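Local coordinates for protein molinate hydrolase (Gulosibacter molinativorax, PDB 4UB9) that hydrolyses the thiocarbamate pesticide molinate, and carries zinc in a barrel fold of the amidohydrolase family, at residues P226-Y231 with D266-E271; F260-L265 with L289-E294; A116-N121 with Y488-N493. All coordinates share one frame; numbering follows the deposited sequence.

Interaction 1: P226-Y231 with D266-E271; sequences PLIREY and DVLVDE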
ATOM      1  N   PRO A 226       2.495 -30.399 -24.585  1.00 34.23           N
ATOM      2  CA  PRO A 226       1.974 -31.469 -23.740  1.00 34.81           C
ATOM      3  C   PRO A 226       1.155 -30.989 -22.555  1.00 33.30           C
ATOM      4  O   PRO A 226       0.279 -31.708 -22.061  1.00 32.57           O
ATOM      5  CB  PRO A 226       3.256 -32.190 -23.236  1.00 35.17           C
ATOM      6  CG  PRO A 226       4.384 -31.247 -23.511  1.00 35.74           C
ATOM      7  CD  PRO A 226       3.960 -30.447 -24.712  1.00 35.35           C
ATOM      8  N   LEU A 227       1.471 -29.799 -22.056  1.00 36.77           N
ATOM      9  CA  LEU A 227       0.764 -29.260 -20.865  1.00 32.61           C
ATOM     10  C   LEU A 227      -0.698 -28.961 -21.181  1.00 33.76           C
ATOM     11  O   LEU A 227      -1.599 -29.391 -20.458  1.00 32.63           O
ATOM     12  CB  LEU A 227       1.440 -28.028 -20.330  1.00 32.47           C
ATOM     13  CG  LEU A 227       2.849 -28.284 -19.763  1.00 30.30           C
ATOM     14  CD1 LEU A 227       3.480 -26.960 -19.333  1.00 29.54           C
ATOM     15  CD2 LEU A 227       2.839 -29.239 -18.586  1.00 31.95           C
ATOM     16  N   ILE A 228      -0.923 -28.282 -22.297  1.00 31.36           N
ATOM     17  CA  ILE A 228      -2.293 -28.008 -22.736  1.00 33.14           C
ATOM     18  C   ILE A 228      -3.039 -29.277 -23.118  1.00 38.16           C
ATOM     19  O   ILE A 228      -4.203 -29.457 -22.782  1.00 38.22           O
ATOM     20  CB  ILE A 228      -2.404 -26.996 -23.874  1.00 33.95           C
ATOM     21  CG1 ILE A 228      -3.871 -26.758 -24.237  1.00 34.36           C
ATOM     22  CG2 ILE A 228      -1.660 -27.448 -25.128  1.00 34.71           C
ATOM     23  CD1 ILE A 228      -4.677 -26.091 -23.144  1.00 32.54           C
ATOM     24  N   ARG A 229      -2.359 -30.202 -23.772  1.00 38.66           N
ATOM     25  CA  ARG A 229      -2.988 -31.463 -24.109  1.00 37.57           C
ATOM     26  C   ARG A 229      -3.426 -32.241 -22.885  1.00 35.94           C
ATOM     27  O   ARG A 229      -4.540 -32.741 -22.804  1.00 43.08           O
ATOM     28  CB  ARG A 229      -2.059 -32.331 -24.926  1.00 39.68           C
ATOM     29  CG  ARG A 229      -2.754 -33.600 -25.332  1.00 41.93           C
ATOM     30  CD  ARG A 229      -2.015 -34.203 -26.501  1.00 45.76           C
ATOM     31  NE  ARG A 229      -2.734 -35.346 -27.017  1.00 49.30           N
ATOM     32  CZ  ARG A 229      -2.317 -36.106 -28.021  1.00 55.63           C
ATOM     33  NH1 ARG A 229      -1.176 -35.835 -28.654  1.00 57.40           N
ATOM     34  NH2 ARG A 229      -3.063 -37.142 -28.404  1.00 50.85           N
ATOM     35  N   GLU A 230      -2.534 -32.339 -21.933  1.00 33.29           N
ATOM     36  CA  GLU A 230      -2.839 -33.012 -20.676  1.00 38.07           C
ATOM     37  C   GLU A 230      -4.018 -32.360 -19.912  1.00 36.22           C
ATOM     38  O   GLU A 230      -4.882 -33.053 -19.335  1.00 40.33           O
ATOM     39  CB  GLU A 230      -1.580 -33.012 -19.811  1.00 37.50           C
ATOM     40  CG  GLU A 230      -1.809 -33.341 -18.343  1.00 41.84           C
ATOM     41  CD  GLU A 230      -0.550 -33.190 -17.495  1.00 46.02           C
ATOM     42  OE1 GLU A 230       0.211 -32.188 -17.629  1.00 46.96           O
ATOM     43  OE2 GLU A 230      -0.320 -34.094 -16.668  1.00 51.46           O
ATOM     44  N   TYR A 231      -3.999 -31.027 -19.902  1.00 31.86           N
ATOM     45  CA  TYR A 231      -5.065 -30.254 -19.277  1.00 32.02           C
ATOM     46  C   TYR A 231      -6.409 -30.619 -19.900  1.00 33.22           C
ATOM     47  O   TYR A 231      -7.331 -30.966 -19.216  1.00 34.84           O
ATOM     48  CB  TYR A 231      -4.821 -28.749 -19.421  1.00 31.76           C
ATOM     49  CG  TYR A 231      -5.976 -27.957 -18.866  1.00 34.87           C
ATOM     50  CD1 TYR A 231      -6.145 -27.815 -17.478  1.00 36.39           C
ATOM     51  CD2 TYR A 231      -6.939 -27.413 -19.701  1.00 33.92           C
ATOM     52  CE1 TYR A 231      -7.201 -27.103 -16.971  1.00 40.62           C
ATOM     53  CE2 TYR A 231      -8.002 -26.694 -19.207  1.00 34.11           C
ATOM     54  CZ  TYR A 231      -8.140 -26.558 -17.844  1.00 41.10           C
ATOM     55  OH  TYR A 231      -9.203 -25.861 -17.310  1.00 43.11           O
ATOM     56  N   ASP A 266      -0.910 -20.572 -31.417  1.00 37.38           N
ATOM     57  CA  ASP A 266      -1.216 -21.621 -32.413  1.00 39.14           C
ATOM     58  C   ASP A 266      -1.146 -23.039 -31.831  1.00 34.33           C
ATOM     59  O   ASP A 266      -1.990 -23.873 -32.109  1.00 34.05           O
ATOM     60  CB  ASP A 266      -0.316 -21.497 -33.636  1.00 40.51           C
ATOM     61  CG  ASP A 266      -0.620 -20.211 -34.472  1.00 51.56           C
ATOM     62  OD1 ASP A 266      -1.691 -19.551 -34.269  1.00 46.73           O
ATOM     63  OD2 ASP A 266       0.245 -19.864 -35.320  1.00 53.14           O
ATOM     64  N   VAL A 267      -0.181 -23.295 -30.981  1.00 30.21           N
ATOM     65  CA  VAL A 267      -0.118 -24.601 -30.323  1.00 31.87           C
ATOM     66  C   VAL A 267      -1.357 -24.864 -29.491  1.00 31.85           C
ATOM     67  O   VAL A 267      -1.941 -25.931 -29.528  1.00 31.49           O
ATOM     68  CB  VAL A 267       1.110 -24.683 -29.407  1.00 32.92           C
ATOM     69  CG1 VAL A 267       1.036 -25.878 -28.489  1.00 31.12           C
ATOM     70  CG2 VAL A 267       2.378 -24.710 -30.271  1.00 35.30           C
ATOM     71  N   LEU A 268      -1.755 -23.857 -28.730  1.00 35.19           N
ATOM     72  CA  LEU A 268      -2.913 -23.983 -27.839  1.00 33.42           C
ATOM     73  C   LEU A 268      -4.171 -24.226 -28.635  1.00 31.61           C
ATOM     74  O   LEU A 268      -4.952 -25.113 -28.339  1.00 33.11           O
ATOM     75  CB  LEU A 268      -3.073 -22.739 -26.982  1.00 34.05           C
ATOM     76  CG  LEU A 268      -1.944 -22.444 -25.992  1.00 32.33           C
ATOM     77  CD1 LEU A 268      -2.142 -21.052 -25.405  1.00 36.33           C
ATOM     78  CD2 LEU A 268      -1.914 -23.461 -24.879  1.00 30.25           C
ATOM     79  N   VAL A 269      -4.365 -23.418 -29.652  1.00 37.91           N
ATOM     80  CA  VAL A 269      -5.545 -23.558 -30.531  1.00 41.40           C
ATOM     81  C   VAL A 269      -5.617 -24.956 -31.198  1.00 37.83           C
ATOM     82  O   VAL A 269      -6.640 -25.609 -31.161  1.00 39.15           O
ATOM     83  CB  VAL A 269      -5.583 -22.448 -31.584  1.00 39.26           C
ATOM     84  CG1 VAL A 269      -6.691 -22.707 -32.610  1.00 37.85           C
ATOM     85  CG2 VAL A 269      -5.818 -21.113 -30.885  1.00 40.43           C
ATOM     86  N   ASP A 270      -4.503 -25.389 -31.754  1.00 36.23           N
ATOM     87  CA  ASP A 270      -4.390 -26.671 -32.405  1.00 33.18           C
ATOM     88  C   ASP A 270      -4.730 -27.798 -31.451  1.00 30.62           C
ATOM     89  O   ASP A 270      -5.506 -28.711 -31.801  1.00 30.76           O
ATOM     90  CB  ASP A 270      -2.985 -26.799 -33.005  1.00 38.51           C
ATOM     91  CG  ASP A 270      -2.762 -28.107 -33.774  1.00 41.16           C
ATOM     92  OD1 ASP A 270      -3.507 -28.218 -34.768  1.00 41.17           O
ATOM     93  OD2 ASP A 270      -1.917 -28.985 -33.376  1.00 42.85           O
ATOM     94  N   GLU A 271      -4.275 -27.709 -30.215  1.00 28.94           N
ATOM     95  CA  GLU A 271      -4.616 -28.776 -29.237  1.00 32.44           C
ATOM     96  C   GLU A 271      -6.097 -28.802 -28.811  1.00 33.96           C
ATOM     97  O   GLU A 271      -6.634 -29.850 -28.440  1.00 34.44           O
ATOM     98  CB  GLU A 271      -3.698 -28.711 -28.010  1.00 32.41           C
ATOM     99  CG  GLU A 271      -2.277 -29.113 -28.352  1.00 38.48           C
ATOM    100  CD  GLU A 271      -2.162 -30.594 -28.754  1.00 42.57           C
ATOM    101  OE1 GLU A 271      -2.958 -31.409 -28.269  1.00 35.92           O
ATOM    102  OE2 GLU A 271      -1.273 -30.920 -29.565  1.00 47.24           O
TER
HETATM  103  O   HOH W   1      -0.508 -33.539 -29.208  1.00 43.18           O

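Interaction 2: F260-L265 with L289-E294; sequences FSERVL and LNTAIE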
ATOM      1  N   PHE A 260       0.574 -14.522 -24.887  1.00 29.37           N
ATOM      2  CA  PHE A 260       1.357 -15.530 -25.628  1.00 28.68           C
ATOM      3  C   PHE A 260       1.855 -14.988 -26.955  1.00 31.22           C
ATOM      4  O   PHE A 260       1.224 -14.111 -27.545  1.00 30.54           O
ATOM      5  CB  PHE A 260       0.492 -16.751 -25.948  1.00 29.98           C
ATOM      6  CG  PHE A 260       0.053 -17.540 -24.727  1.00 29.72           C
ATOM      7  CD1 PHE A 260       0.971 -18.154 -23.913  1.00 28.62           C
ATOM      8  CD2 PHE A 260      -1.284 -17.634 -24.401  1.00 28.59           C
ATOM      9  CE1 PHE A 260       0.565 -18.865 -22.809  1.00 27.39           C
ATOM     10  CE2 PHE A 260      -1.685 -18.325 -23.288  1.00 26.25           C
ATOM     11  CZ  PHE A 260      -0.757 -18.932 -22.487  1.00 25.56           C
ATOM     12  N   SER A 261       2.964 -15.554 -27.447  1.00 30.52           N
ATOM     13  CA  SER A 261       3.350 -15.365 -28.856  1.00 33.53           C
ATOM     14  C   SER A 261       2.353 -16.039 -29.761  1.00 34.02           C
ATOM     15  O   SER A 261       1.649 -16.972 -29.355  1.00 33.30           O
ATOM     16  CB  SER A 261       4.729 -15.961 -29.159  1.00 35.54           C
ATOM     17  OG  SER A 261       4.700 -17.366 -29.065  1.00 32.03           O
ATOM     18  N   GLU A 262       2.286 -15.595 -31.002  1.00 36.28           N
ATOM     19  CA  GLU A 262       1.312 -16.191 -31.955  1.00 41.75           C
ATOM     20  C   GLU A 262       1.592 -17.658 -32.180  1.00 37.03           C
ATOM     21  O   GLU A 262       0.712 -18.485 -32.264  1.00 39.21           O
ATOM     22  CB  GLU A 262       1.149 -15.343 -33.242  1.00 44.27           C
ATOM     23  CG  GLU A 262       0.597 -13.953 -32.803  1.00 59.33           C
ATOM     24  CD  GLU A 262      -0.527 -13.333 -33.631  1.00 65.40           C
ATOM     25  OE1 GLU A 262      -1.128 -14.036 -34.457  1.00 69.35           O
ATOM     26  OE2 GLU A 262      -0.833 -12.133 -33.398  1.00 63.28           O
ATOM     27  N   ARG A 263       2.854 -17.956 -32.228  1.00 36.75           N
ATOM     28  CA  ARG A 263       3.350 -19.317 -32.333  1.00 39.90           C
ATOM     29  C   ARG A 263       2.844 -20.242 -31.216  1.00 37.01           C
ATOM     30  O   ARG A 263       2.431 -21.373 -31.449  1.00 34.20           O
ATOM     31  CB  ARG A 263       4.855 -19.181 -32.203  1.00 42.23           C
ATOM     32  CG  ARG A 263       5.678 -20.369 -32.541  1.00 47.09           C
ATOM     33  CD  ARG A 263       7.076 -19.857 -32.838  1.00 41.90           C
ATOM     34  NE  ARG A 263       7.949 -19.885 -31.667  1.00 42.04           N
ATOM     35  CZ  ARG A 263       9.153 -20.476 -31.636  1.00 36.65           C
ATOM     36  NH1 ARG A 263       9.629 -21.068 -32.700  1.00 34.26           N
ATOM     37  NH2 ARG A 263       9.874 -20.476 -30.539  1.00 36.74           N
ATOM     38  N   VAL A 264       2.905 -19.742 -29.996  1.00 33.77           N
ATOM     39  CA  VAL A 264       2.469 -20.534 -28.827  1.00 34.62           C
ATOM     40  C   VAL A 264       0.940 -20.581 -28.775  1.00 34.47           C
ATOM     41  O   VAL A 264       0.323 -21.581 -28.448  1.00 33.07           O
ATOM     42  CB  VAL A 264       3.031 -19.956 -27.513  1.00 35.69           C
ATOM     43  CG1 VAL A 264       2.304 -20.525 -26.301  1.00 34.35           C
ATOM     44  CG2 VAL A 264       4.530 -20.235 -27.415  1.00 33.05           C
ATOM     45  N   LEU A 265       0.337 -19.482 -29.178  1.00 35.76           N
ATOM     46  CA  LEU A 265      -1.117 -19.437 -29.301  1.00 38.52           C
ATOM     47  C   LEU A 265      -1.610 -20.472 -30.307  1.00 35.40           C
ATOM     48  O   LEU A 265      -2.564 -21.200 -30.083  1.00 37.38           O
ATOM     49  CB  LEU A 265      -1.555 -18.022 -29.691  1.00 41.31           C
ATOM     50  CG  LEU A 265      -3.047 -17.774 -29.738  1.00 43.33           C
ATOM     51  CD1 LEU A 265      -3.715 -18.118 -28.428  1.00 42.79           C
ATOM     52  CD2 LEU A 265      -3.258 -16.302 -30.076  1.00 47.64           C
ATOM     53  N   LEU A 289      -9.054  -8.878 -30.101  1.00 28.62           N
ATOM     54  CA  LEU A 289     -10.288  -9.265 -30.742  1.00 31.52           C
ATOM     55  C   LEU A 289     -10.002  -9.773 -32.155  1.00 28.62           C
ATOM     56  O   LEU A 289     -10.483 -10.800 -32.560  1.00 28.83           O
ATOM     57  CB  LEU A 289     -11.239  -8.069 -30.804  1.00 31.40           C
ATOM     58  CG  LEU A 289     -12.586  -8.283 -31.501  1.00 35.46           C
ATOM     59  CD1 LEU A 289     -13.385  -9.441 -30.926  1.00 36.30           C
ATOM     60  CD2 LEU A 289     -13.408  -7.002 -31.373  1.00 39.97           C
ATOM     61  N   ASN A 290      -9.233  -9.023 -32.892  1.00 28.52           N
ATOM     62  CA  ASN A 290      -8.908  -9.428 -34.248  1.00 32.61           C
ATOM     63  C   ASN A 290      -8.244 -10.792 -34.259  1.00 33.57           C
ATOM     64  O   ASN A 290      -8.553 -11.643 -35.068  1.00 29.97           O
ATOM     65  CB  ASN A 290      -7.991  -8.420 -34.930  1.00 33.53           C
ATOM     66  CG  ASN A 290      -7.677  -8.824 -36.361  1.00 36.94           C
ATOM     67  OD1 ASN A 290      -8.538  -8.803 -37.235  1.00 36.71           O
ATOM     68  ND2 ASN A 290      -6.422  -9.200 -36.605  1.00 37.52           N
ATOM     69  N   THR A 291      -7.321 -10.984 -33.332  1.00 37.20           N
ATOM     70  CA  THR A 291      -6.576 -12.259 -33.244  1.00 36.29           C
ATOM     71  C   THR A 291      -7.509 -13.409 -32.962  1.00 39.15           C
ATOM     72  O   THR A 291      -7.365 -14.502 -33.505  1.00 40.64           O
ATOM     73  CB  THR A 291      -5.475 -12.150 -32.183  1.00 35.08           C
ATOM     74  OG1 THR A 291      -4.473 -11.226 -32.643  1.00 37.17           O
ATOM     75  CG2 THR A 291      -4.837 -13.463 -31.898  1.00 36.37           C
ATOM     76  N   ALA A 292      -8.487 -13.157 -32.102  1.00 38.79           N
ATOM     77  CA  ALA A 292      -9.455 -14.196 -31.769  1.00 36.33           C
ATOM     78  C   ALA A 292     -10.314 -14.580 -32.996  1.00 34.42           C
ATOM     79  O   ALA A 292     -10.641 -15.751 -33.237  1.00 33.20           O
ATOM     80  CB  ALA A 292     -10.337 -13.743 -30.641  1.00 34.57           C
ATOM     81  N   ILE A 293     -10.705 -13.573 -33.716  1.00 29.72           N
ATOM     82  CA  ILE A 293     -11.502 -13.753 -34.924  1.00 33.16           C
ATOM     83  C   ILE A 293     -10.732 -14.581 -35.958  1.00 35.70           C
ATOM     84  O   ILE A 293     -11.251 -15.515 -36.549  1.00 36.28           O
ATOM     85  CB  ILE A 293     -11.844 -12.383 -35.528  1.00 32.56           C
ATOM     86  CG1 ILE A 293     -12.936 -11.709 -34.694  1.00 35.98           C
ATOM     87  CG2 ILE A 293     -12.359 -12.539 -36.951  1.00 33.65           C
ATOM     88  CD1 ILE A 293     -13.111 -10.241 -34.996  1.00 35.54           C
ATOM     89  N   GLU A 294      -9.456 -14.246 -36.117  1.00 35.64           N
ATOM     90  CA  GLU A 294      -8.608 -14.940 -37.062  1.00 40.47           C
ATOM     91  C   GLU A 294      -8.335 -16.396 -36.688  1.00 37.31           C
ATOM     92  O   GLU A 294      -7.887 -17.150 -37.506  1.00 38.95           O
ATOM     93  CB  GLU A 294      -7.284 -14.183 -37.261  1.00 43.40           C
ATOM     94  CG  GLU A 294      -7.436 -12.946 -38.155  1.00 44.67           C
ATOM     95  CD  GLU A 294      -8.036 -13.255 -39.537  1.00 44.90           C
ATOM     96  OE1 GLU A 294      -7.583 -14.229 -40.168  1.00 57.78           O
ATOM     97  OE2 GLU A 294      -8.939 -12.524 -39.999  1.00 44.29           O
TER

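Interaction 3: A116-N121 with Y488-N493; sequences ARFEGN and YPRTAN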
ATOM      1  N   ALA A 116     -11.757 -18.817   2.566  1.00 26.72           N
ATOM      2  CA  ALA A 116     -11.427 -19.440   3.836  1.00 28.61           C
ATOM      3  C   ALA A 116     -12.693 -19.967   4.482  1.00 31.72           C
ATOM      4  O   ALA A 116     -12.726 -21.052   5.073  1.00 30.79           O
ATOM      5  CB  ALA A 116     -10.726 -18.470   4.751  1.00 31.15           C
ATOM      6  N   ARG A 117     -13.752 -19.200   4.354  1.00 32.33           N
ATOM      7  CA  ARG A 117     -14.976 -19.586   5.026  1.00 34.40           C
ATOM      8  C   ARG A 117     -15.505 -20.880   4.477  1.00 33.36           C
ATOM      9  O   ARG A 117     -16.075 -21.671   5.193  1.00 32.87           O
ATOM     10  CB  ARG A 117     -16.033 -18.483   4.901  1.00 36.15           C
ATOM     11  CG  ARG A 117     -17.254 -18.667   5.816  1.00 38.02           C
ATOM     12  CD  ARG A 117     -18.309 -17.594   5.537  1.00 37.68           C
ATOM     13  NE  ARG A 117     -17.868 -16.241   5.804  1.00 35.99           N
ATOM     14  CZ  ARG A 117     -17.832 -15.692   7.017  1.00 36.43           C
ATOM     15  NH1 ARG A 117     -18.207 -16.380   8.079  1.00 36.73           N
ATOM     16  NH2 ARG A 117     -17.388 -14.437   7.173  1.00 33.50           N
ATOM     17  N   PHE A 118     -15.368 -21.083   3.170  1.00 32.56           N
ATOM     18  CA  PHE A 118     -15.996 -22.261   2.544  1.00 31.70           C
ATOM     19  C   PHE A 118     -15.072 -23.393   2.162  1.00 32.83           C
ATOM     20  O   PHE A 118     -15.527 -24.354   1.573  1.00 31.80           O
ATOM     21  CB  PHE A 118     -16.853 -21.819   1.374  1.00 35.60           C
ATOM     22  CG  PHE A 118     -17.927 -20.875   1.802  1.00 34.88           C
ATOM     23  CD1 PHE A 118     -18.919 -21.308   2.665  1.00 36.35           C
ATOM     24  CD2 PHE A 118     -17.883 -19.546   1.463  1.00 34.23           C
ATOM     25  CE1 PHE A 118     -19.891 -20.440   3.137  1.00 35.04           C
ATOM     26  CE2 PHE A 118     -18.850 -18.658   1.932  1.00 36.40           C
ATOM     27  CZ  PHE A 118     -19.856 -19.118   2.773  1.00 36.43           C
ATOM     28  N   GLU A 119     -13.796 -23.311   2.547  1.00 35.77           N
ATOM     29  CA  GLU A 119     -12.837 -24.384   2.265  1.00 37.77           C
ATOM     30  C   GLU A 119     -13.379 -25.683   2.851  1.00 40.30           C
ATOM     31  O   GLU A 119     -13.812 -25.692   3.972  1.00 38.28           O
ATOM     32  CB  GLU A 119     -11.431 -24.129   2.833  1.00 37.34           C
ATOM     33  CG  GLU A 119     -10.402 -25.112   2.254  1.00 39.05           C
ATOM     34  CD  GLU A 119      -8.942 -24.722   2.428  1.00 34.47           C
ATOM     35  OE1 GLU A 119      -8.621 -23.981   3.378  1.00 32.54           O
ATOM     36  OE2 GLU A 119      -8.099 -25.162   1.607  1.00 34.99           O
ATOM     37  N   GLY A 120     -13.357 -26.756   2.067  1.00 38.75           N
ATOM     38  CA  GLY A 120     -13.969 -28.020   2.459  1.00 38.89           C
ATOM     39  C   GLY A 120     -15.307 -28.249   1.754  1.00 42.00           C
ATOM     40  O   GLY A 120     -15.765 -29.385   1.669  1.00 37.91           O
ATOM     41  N   ASN A 121     -15.932 -27.171   1.283  1.00 37.18           N
ATOM     42  CA  ASN A 121     -17.262 -27.234   0.700  1.00 37.74           C
ATOM     43  C   ASN A 121     -17.437 -26.553  -0.632  1.00 37.61           C
ATOM     44  O   ASN A 121     -18.544 -26.147  -1.002  1.00 38.22           O
ATOM     45  CB  ASN A 121     -18.270 -26.592   1.654  1.00 40.44           C
ATOM     46  CG  ASN A 121     -18.568 -27.442   2.853  1.00 44.30           C
ATOM     47  OD1 ASN A 121     -18.321 -27.020   3.979  1.00 39.73           O
ATOM     48  ND2 ASN A 121     -18.989 -28.665   2.627  1.00 43.84           N
ATOM     49  N   TYR A 488     -27.656 -16.280   6.072  1.00 43.62           N
ATOM     50  CA  TYR A 488     -27.490 -14.954   6.626  1.00 41.81           C
ATOM     51  C   TYR A 488     -28.649 -14.610   7.545  1.00 43.84           C
ATOM     52  O   TYR A 488     -29.781 -14.927   7.245  1.00 50.67           O
ATOM     53  CB  TYR A 488     -27.436 -13.933   5.498  1.00 40.53           C
ATOM     54  CG  TYR A 488     -26.493 -12.774   5.726  1.00 39.22           C
ATOM     55  CD1 TYR A 488     -25.119 -12.999   5.910  1.00 38.30           C
ATOM     56  CD2 TYR A 488     -26.949 -11.464   5.735  1.00 34.26           C
ATOM     57  CE1 TYR A 488     -24.241 -11.954   6.117  1.00 35.72           C
ATOM     58  CE2 TYR A 488     -26.076 -10.413   5.942  1.00 34.58           C
ATOM     59  CZ  TYR A 488     -24.718 -10.666   6.127  1.00 38.25           C
ATOM     60  OH  TYR A 488     -23.816  -9.638   6.289  1.00 44.44           O
ATOM     61  N   PRO A 489     -28.388 -13.895   8.654  1.00 50.28           N
ATOM     62  CA  PRO A 489     -27.103 -13.382   9.134  1.00 48.59           C
ATOM     63  C   PRO A 489     -26.239 -14.477   9.696  1.00 41.15           C
ATOM     64  O   PRO A 489     -26.663 -15.594   9.813  1.00 43.62           O
ATOM     65  CB  PRO A 489     -27.493 -12.436  10.277  1.00 47.78           C
ATOM     66  CG  PRO A 489     -28.968 -12.288  10.195  1.00 46.87           C
ATOM     67  CD  PRO A 489     -29.487 -13.514   9.549  1.00 46.15           C
ATOM     68  N   ARG A 490     -25.023 -14.121  10.046  1.00 44.19           N
ATOM     69  CA  ARG A 490     -24.033 -15.096  10.486  1.00 42.99           C
ATOM     70  C   ARG A 490     -23.822 -15.006  11.974  1.00 42.92           C
ATOM     71  O   ARG A 490     -23.340 -14.011  12.469  1.00 42.98           O
ATOM     72  CB  ARG A 490     -22.715 -14.876   9.723  1.00 42.03           C
ATOM     73  CG  ARG A 490     -22.746 -15.504   8.320  1.00 39.02           C
ATOM     74  CD  ARG A 490     -21.691 -14.918   7.382  1.00 38.50           C
ATOM     75  NE  ARG A 490     -21.759 -15.508   6.037  1.00 38.11           N
ATOM     76  CZ  ARG A 490     -21.123 -15.041   4.968  1.00 37.91           C
ATOM     77  NH1 ARG A 490     -20.337 -13.960   5.044  1.00 38.64           N
ATOM     78  NH2 ARG A 490     -21.276 -15.648   3.804  1.00 38.62           N
ATOM     79  N   THR A 491     -24.215 -16.053  12.688  1.00 48.89           N
ATOM     80  CA  THR A 491     -24.135 -16.020  14.149  1.00 50.22           C
ATOM     81  C   THR A 491     -22.711 -16.452  14.575  1.00 50.01           C
ATOM     82  O   THR A 491     -22.116 -17.396  14.019  1.00 45.69           O
ATOM     83  CB  THR A 491     -25.250 -16.833  14.872  1.00 57.32           C
ATOM     84  OG1 THR A 491     -24.761 -18.132  15.203  1.00 65.89           O
ATOM     85  CG2 THR A 491     -26.563 -16.956  14.037  1.00 55.14           C
ATOM     86  N   ALA A 492     -22.181 -15.723  15.550  1.00 44.24           N
ATOM     87  CA  ALA A 492     -20.793 -15.874  16.029  1.00 46.79           C
ATOM     88  C   ALA A 492     -20.499 -17.221  16.718  1.00 47.18           C
ATOM     89  O   ALA A 492     -19.405 -17.811  16.551  1.00 45.56           O
ATOM     90  CB  ALA A 492     -20.445 -14.733  16.987  1.00 42.04           C
ATOM     91  N   ASN A 493     -21.482 -17.701  17.477  1.00 43.36           N
ATOM     92  CA  ASN A 493     -21.312 -18.906  18.279  1.00 46.46           C
ATOM     93  C   ASN A 493     -22.539 -19.762  18.241  1.00 50.75           C
ATOM     94  O   ASN A 493     -23.472 -19.553  19.007  1.00 64.66           O
ATOM     95  CB  ASN A 493     -20.960 -18.538  19.730  1.00 45.58           C
ATOM     96  CG  ASN A 493     -19.615 -17.834  19.844  1.00 47.06           C
ATOM     97  OD1 ASN A 493     -18.560 -18.478  19.777  1.00 50.72           O
ATOM     98  ND2 ASN A 493     -19.645 -16.513  20.011  1.00 43.54           N
TER

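Interaction 1: P226-Y231 with D266-E271
The guanidinium of Arg-229 and the carboxylate of Glu-271 approach obliquely, their planes 27° apart, without forming a direct hydrogen bond. Glu-271 OE1 lies well out of the guanidinium plane, 4.1 Å from Arg-229 NE, so this oxygen and the guanidinium attract by charge, with no N-H aimed at it. Glu-271 OE1 comes nearest to the stem of the arginine, 3.4 Å from Arg-229 CD. The other carboxylate oxygen is joined to the arginine through a water: a water 2.8 Å from Glu-271 OE2 donates to it and accepts a weak bond from Arg-229 NH1. OE2 is also paired with Arg-225 and Arg-274, which would compensate its charge more firmly than Arg-229 does.

Beneath this polar layer the contact is apolar. With CG1 of Ile-228 anti to the backbone N (chi1 -179°), CG2 is left to lie 3.7 Å from Glu-271 CG, while CB meets Leu-268 CD2, also at 3.7 Å.

The principle illustrated is lateral helix packing around a TIM barrel. Helices 221-232 and 262-275 run in nearly the same direction, 29° apart, with segment axes 9.4 Å from each other; each precedes a parallel barrel strand, 239-242 and 279-282, and Ile-228 also reaches Ile-175 of strand 174-175.

Interaction 2: F260-L265 with L289-E294
Thr-291 gives up more surface to this contact than any other residue, and its two branches divide the work. Its CG2 methyl meets Leu-265 CD2 at 3.7 Å, the apolar half of the contact, the two side chains passing at a slant. On its other branch OG1 lies 3.8 Å from Glu-262 OE2, too far for a hydrogen bond. The chi1 of -68° explains the split: OG1 sits beside the backbone N and bonds to the carbonyl O of Glu-287 one turn earlier, whereas CG2 is swung anti to that N and faces Leu-265. Glu-262, bent at chi2, comes at the threonine from the opposite direction, and its other oxygen, OE1, is taken by a salt bridge to Arg-295, a residue that Leu-265 also touches.

The fold supplies the setting. Helix 262-275, strand 279-282 and helix 286-294 follow one another in the TIM barrel, and the first turn of the earlier helix here meets the later helix on the outside of the strand that ends in the zinc ligand His-282. That first turn is capped by Ser-261, whose OG accepts from Val-264 N at 3.1 Å with an N-H...O angle of 153°.

A second subunit closes in on the same turn. Its Glu-287 bonds to Ser-261 OG and forms a salt bridge with Arg-263, its own Glu-262 packs on Glu-262, and Asn-290 in turn packs on Arg-263 of that subunit.

Interaction 3: A116-N121 with Y488-N493
Arg-117 and Arg-490 form a stacked arginine pair, by which the C-terminal tail beyond strand 472-473 packs on the end of helix 111-118. The guanidinium planes lie 17° apart with centres 3.9 Å from each other. The overlap is offset: Arg-490 NH1 sits over one face of the Arg-117 guanidinium, 3.4 Å from Arg-117 NE.

Two different conformations build the stack. Arg-117 leaves its helix with CG anti to the backbone N, runs straight through chi2, and then bends at chi3 (-63°), laying its head flat against its partner. Arg-490 is extended from CG to NE and comes in from the tail like a straight rod.

The nearby carboxylates probably offset the like charges of this pair. Asp-380 bridges to Arg-490 NH1 and makes a long, weak ion pair with Arg-117 NH2, Asp-378 takes Arg-490 NH2, and Glu-119 of the third subunit pairs with Arg-117 NH1. Phe-200 of that subunit adds a cation-pi contact to Arg-117. With leucine in place of Arg-490, the guanidinium of Arg-117 would probably lose its stacking partner and be freer to turn, and Asp-378 and Asp-380 would be left without this counter-charge.

Phe-118 borders the pair. One face of its ring receives Arg-117 CG, while the ring and the Arg-490 guanidinium are inclined at 60°. Arg-490 NH2 lies at the ring's edge, in its plane, 3.9 Å from Phe-118 CZ.

Interactions 1 and 2 share helix 262-275 and have centres about 14 Å apart; they touch where Leu-268 CD1 meets Phe-260 CE2 at 3.5 Å, and Arg-295 bridges to both Asp-266 and Glu-262. Both lie near the metal site: the side chains of Leu-268 and Leu-265 are about 11 Å and 10 Å from that of His-282, which with His-302 binds zinc. Interaction 3 stands apart, its centre about 39 Å and 42 Å from those of interactions 1 and 2, and it is remote from the zinc ligands. The assembly separates them too: interaction 2 meets the second subunit and interaction 3 the third, whereas interaction 1 touches no other chain.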